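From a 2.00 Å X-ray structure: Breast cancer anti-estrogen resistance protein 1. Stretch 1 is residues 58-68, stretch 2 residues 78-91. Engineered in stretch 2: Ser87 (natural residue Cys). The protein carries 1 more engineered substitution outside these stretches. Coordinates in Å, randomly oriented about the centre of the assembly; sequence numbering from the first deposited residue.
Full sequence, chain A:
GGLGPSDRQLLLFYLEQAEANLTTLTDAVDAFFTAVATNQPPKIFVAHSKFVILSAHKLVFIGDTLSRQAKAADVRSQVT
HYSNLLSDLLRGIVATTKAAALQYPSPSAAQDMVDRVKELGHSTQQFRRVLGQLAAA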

# COMPACT_ATOMS: atom_id res chain seq x y z
N LYS A 58 3.78 5.37 -0.86
CA LYS A 58 4.51 6.17 0.13
C LYS A 58 5.09 5.27 1.23
O LYS A 58 6.21 5.50 1.70
CB LYS A 58 3.61 7.25 0.74
CG LYS A 58 2.87 8.12 -0.29
CD LYS A 58 3.77 9.20 -0.90
CE LYS A 58 3.21 9.73 -2.23
NZ LYS A 58 3.31 8.71 -3.33
N LEU A 59 4.34 4.24 1.63
CA LEU A 59 4.83 3.33 2.66
C LEU A 59 5.88 2.37 2.15
O LEU A 59 6.84 2.06 2.87
CB LEU A 59 3.67 2.55 3.26
CG LEU A 59 2.70 3.38 4.09
CD1 LEU A 59 1.48 2.55 4.32
CD2 LEU A 59 3.35 3.77 5.43
N VAL A 60 5.71 1.89 0.92
CA VAL A 60 6.75 1.10 0.29
C VAL A 60 8.08 1.88 0.28
O VAL A 60 9.12 1.35 0.63
CB VAL A 60 6.39 0.72 -1.16
CG1 VAL A 60 7.57 -0.01 -1.81
CG2 VAL A 60 5.12 -0.13 -1.19
N PHE A 61 8.00 3.14 -0.13
CA PHE A 61 9.17 4.01 -0.21
C PHE A 61 9.84 4.18 1.16
O PHE A 61 11.07 4.12 1.26
CB PHE A 61 8.78 5.37 -0.78
CG PHE A 61 9.95 6.31 -0.99
CD1 PHE A 61 10.79 6.16 -2.08
CD2 PHE A 61 10.17 7.36 -0.11
CE1 PHE A 61 11.86 7.03 -2.28
CE2 PHE A 61 11.23 8.24 -0.30
CZ PHE A 61 12.08 8.08 -1.38
N ILE A 62 9.05 4.40 2.20
CA ILE A 62 9.59 4.42 3.56
C ILE A 62 10.31 3.11 3.89
O ILE A 62 11.42 3.11 4.43
CB ILE A 62 8.48 4.68 4.60
CG1 ILE A 62 8.02 6.14 4.52
CG2 ILE A 62 8.97 4.33 6.01
CD1 ILE A 62 6.70 6.41 5.24
N GLY A 63 9.69 1.99 3.56
CA GLY A 63 10.35 0.72 3.78
C GLY A 63 11.67 0.62 3.04
O GLY A 63 12.67 0.15 3.59
N ASP A 64 11.67 1.08 1.79
CA ASP A 64 12.88 1.05 0.97
C ASP A 64 14.01 1.90 1.56
O ASP A 64 15.17 1.49 1.62
CB ASP A 64 12.53 1.56 -0.43
CG ASP A 64 13.57 1.20 -1.44
OD1 ASP A 64 13.60 0.02 -1.86
OD2 ASP A 64 14.36 2.09 -1.81
N THR A 65 13.64 3.10 1.98
CA THR A 65 14.57 4.06 2.58
C THR A 65 15.13 3.52 3.89
O THR A 65 16.34 3.58 4.14
CB THR A 65 13.88 5.40 2.83
OG1 THR A 65 13.46 5.96 1.58
CG2 THR A 65 14.82 6.40 3.53
N LEU A 66 14.25 3.00 4.73
CA LEU A 66 14.63 2.40 6.00
C LEU A 66 15.56 1.20 5.84
O LEU A 66 16.57 1.09 6.53
CB LEU A 66 13.39 1.95 6.76
CG LEU A 66 12.92 2.70 7.98
CD1 LEU A 66 11.83 1.86 8.60
CD2 LEU A 66 14.09 2.91 8.94
N SER A 67 15.19 0.28 4.95
CA SER A 67 15.93 -0.96 4.75
C SER A 67 17.33 -0.71 4.23
O SER A 67 18.26 -1.44 4.56
CB SER A 67 15.19 -1.88 3.76
OG SER A 67 15.29 -1.39 2.43
N ARG A 68 17.48 0.33 3.42
CA ARG A 68 18.78 0.63 2.85
C ARG A 68 19.75 1.18 3.89
O ARG A 68 20.96 1.04 3.75
CB ARG A 68 18.63 1.62 1.70
CG ARG A 68 18.12 0.96 0.43
CD ARG A 68 18.55 1.74 -0.79
NE ARG A 68 17.70 2.90 -1.05
CZ ARG A 68 18.04 3.91 -1.85
NH1 ARG A 68 19.22 3.92 -2.45
NH2 ARG A 68 17.20 4.91 -2.03
N GLN A 78 12.97 -7.57 8.16
CA GLN A 78 11.56 -7.27 8.33
C GLN A 78 11.08 -6.16 7.38
O GLN A 78 10.06 -6.32 6.72
CB GLN A 78 11.28 -6.86 9.78
CG GLN A 78 11.36 -8.01 10.78
CD GLN A 78 10.11 -8.86 10.79
OE1 GLN A 78 9.03 -8.38 10.44
NE2 GLN A 78 10.24 -10.12 11.19
N VAL A 79 11.80 -5.05 7.30
CA VAL A 79 11.29 -3.94 6.50
C VAL A 79 11.35 -4.29 5.02
O VAL A 79 10.44 -3.96 4.26
CB VAL A 79 12.03 -2.60 6.80
CG1 VAL A 79 11.88 -2.24 8.28
CG2 VAL A 79 13.48 -2.73 6.51
N THR A 80 12.39 -5.01 4.60
CA THR A 80 12.43 -5.46 3.20
C THR A 80 11.28 -6.45 2.89
O THR A 80 10.68 -6.40 1.82
CB THR A 80 13.80 -6.11 2.87
OG1 THR A 80 14.81 -5.09 2.90
CG2 THR A 80 13.79 -6.76 1.49
N HIS A 81 10.95 -7.33 3.83
CA HIS A 81 9.76 -8.17 3.69
C HIS A 81 8.51 -7.34 3.40
O HIS A 81 7.80 -7.59 2.43
CB HIS A 81 9.51 -9.01 4.95
CG HIS A 81 8.16 -9.67 4.95
ND1 HIS A 81 7.91 -10.86 4.29
CD2 HIS A 81 6.97 -9.29 5.49
CE1 HIS A 81 6.64 -11.19 4.44
NE2 HIS A 81 6.05 -10.25 5.16
N TYR A 82 8.23 -6.35 4.24
CA TYR A 82 7.01 -5.57 4.06
C TYR A 82 7.08 -4.71 2.81
O TYR A 82 6.08 -4.56 2.12
CB TYR A 82 6.70 -4.71 5.32
CG TYR A 82 6.09 -5.59 6.38
CD1 TYR A 82 4.77 -6.03 6.25
CD2 TYR A 82 6.84 -6.06 7.45
CE1 TYR A 82 4.21 -6.90 7.18
CE2 TYR A 82 6.28 -6.94 8.38
CZ TYR A 82 4.96 -7.34 8.24
OH TYR A 82 4.40 -8.20 9.15
N SER A 83 8.25 -4.16 2.48
CA SER A 83 8.35 -3.43 1.22
C SER A 83 8.03 -4.33 0.01
O SER A 83 7.28 -3.92 -0.88
CB SER A 83 9.76 -2.82 1.05
OG SER A 83 10.01 -1.85 2.06
N ASN A 84 8.59 -5.54 -0.01
CA ASN A 84 8.27 -6.50 -1.07
C ASN A 84 6.79 -6.93 -1.08
O ASN A 84 6.17 -7.00 -2.14
CB ASN A 84 9.14 -7.75 -0.94
CG ASN A 84 10.56 -7.54 -1.48
OD1 ASN A 84 10.83 -6.59 -2.21
ND2 ASN A 84 11.45 -8.45 -1.12
N LEU A 85 6.25 -7.23 0.09
CA LEU A 85 4.85 -7.63 0.21
C LEU A 85 3.91 -6.53 -0.29
O LEU A 85 3.02 -6.79 -1.11
CB LEU A 85 4.52 -8.00 1.66
CG LEU A 85 3.03 -8.34 1.88
CD1 LEU A 85 2.66 -9.62 1.12
CD2 LEU A 85 2.70 -8.45 3.37
N LEU A 86 4.11 -5.30 0.19
CA LEU A 86 3.28 -4.18 -0.26
C LEU A 86 3.43 -3.94 -1.77
O LEU A 86 2.46 -3.65 -2.45
CB LEU A 86 3.61 -2.89 0.53
CG LEU A 86 3.41 -2.99 2.06
CD1 LEU A 86 3.75 -1.70 2.80
CD2 LEU A 86 2.01 -3.46 2.44
N SER A 87 4.65 -4.07 -2.29
CA SER A 87 4.86 -3.91 -3.73
C SER A 87 4.11 -4.97 -4.53
O SER A 87 3.53 -4.67 -5.58
CB SER A 87 6.35 -3.95 -4.08
OG SER A 87 7.00 -2.81 -3.54
N ASP A 88 4.14 -6.19 -4.04
CA ASP A 88 3.39 -7.29 -4.66
C ASP A 88 1.88 -7.00 -4.68
O ASP A 88 1.21 -7.21 -5.69
CB ASP A 88 3.66 -8.60 -3.92
CG ASP A 88 4.95 -9.25 -4.35
OD1 ASP A 88 5.70 -8.61 -5.12
OD2 ASP A 88 5.22 -10.40 -3.94
N LEU A 89 1.36 -6.51 -3.56
CA LEU A 89 -0.05 -6.18 -3.46
C LEU A 89 -0.46 -5.00 -4.36
O LEU A 89 -1.57 -5.00 -4.92
CB LEU A 89 -0.42 -5.89 -2.01
CG LEU A 89 -0.30 -7.06 -1.02
CD1 LEU A 89 -0.53 -6.57 0.40
CD2 LEU A 89 -1.26 -8.18 -1.38
N LEU A 90 0.41 -4.01 -4.51
CA LEU A 90 0.15 -2.92 -5.45
C LEU A 90 -0.01 -3.45 -6.88
O LEU A 90 -0.89 -3.00 -7.60
CB LEU A 90 1.24 -1.85 -5.40
CG LEU A 90 1.36 -1.06 -4.09
CD1 LEU A 90 2.23 0.19 -4.25
CD2 LEU A 90 -0.00 -0.68 -3.56
N ARG A 91 0.84 -4.39 -7.30
CA ARG A 91 0.69 -4.99 -8.63
C ARG A 91 -0.61 -5.77 -8.73
O ARG A 91 -1.28 -5.76 -9.77
CB ARG A 91 1.88 -5.90 -8.98
CG ARG A 91 3.16 -5.14 -9.25
CD ARG A 91 4.28 -6.07 -9.73
NE ARG A 91 4.77 -6.95 -8.67
CZ ARG A 91 5.84 -6.69 -7.93
NH1 ARG A 91 6.53 -5.58 -8.13
NH2 ARG A 91 6.22 -7.54 -6.98
O HOH W 1 14.19 -3.16 0.79

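Residues 58-68 and 78-91 of breast cancer anti-estrogen resistance protein 1 illustrate a close, nearly antiparallel helix-helix contact, built from small residues and apolar side chains, with no direct hydrogen bond between the two helices. The axes run at 152° to one another and approach to 8.5 Å, and the backbones come nearest where Val60 CA lies 4.9 Å from Ser83 CA.

Such proximity depends on small residues, and Gly63 is the clearest case. Its CA sits 3.1 Å from Ser83 OG, and a CB built there would point toward the second helix and fall about 2.0 Å from that same oxygen. The Ser83 hydroxyl does not bond across the gap; it donates to Val79 O, 3.1 Å from OG, one turn back in its own helix. A polar group can thus lie in a tight interface with its hydrogen-bonding need met internally. The engineered Ser87 behaves likewise, its OG donating to Ser83 O at 2.9 Å.

Beside this close point, Val60 supplies the knob-into-hole element, its side chain seated among Ser83, Leu86, Ser87 and Leu90. Val60 CG2 meets Leu86 CB at 3.6 Å and Leu90 CD1 at 4.2 Å, while Val60 CG1 lies 3.3 Å from Ser87 OG. Leu59 CB adds a looser apolar contact to Leu86 CD1 at 4.3 Å.

Because the chains run in nearly opposite directions, later residues of the first helix meet earlier ones of the second. Leu66 CD1 packs 4.1 Å from Val79 CG1, and Ser67 CB lies 3.3 Å from Val79 CG2. Here polar chemistry enters through solvent: a water 2.7 Å from Ser67 OG also donates to Thr80 OG1 at 2.9 Å, bridging the helices.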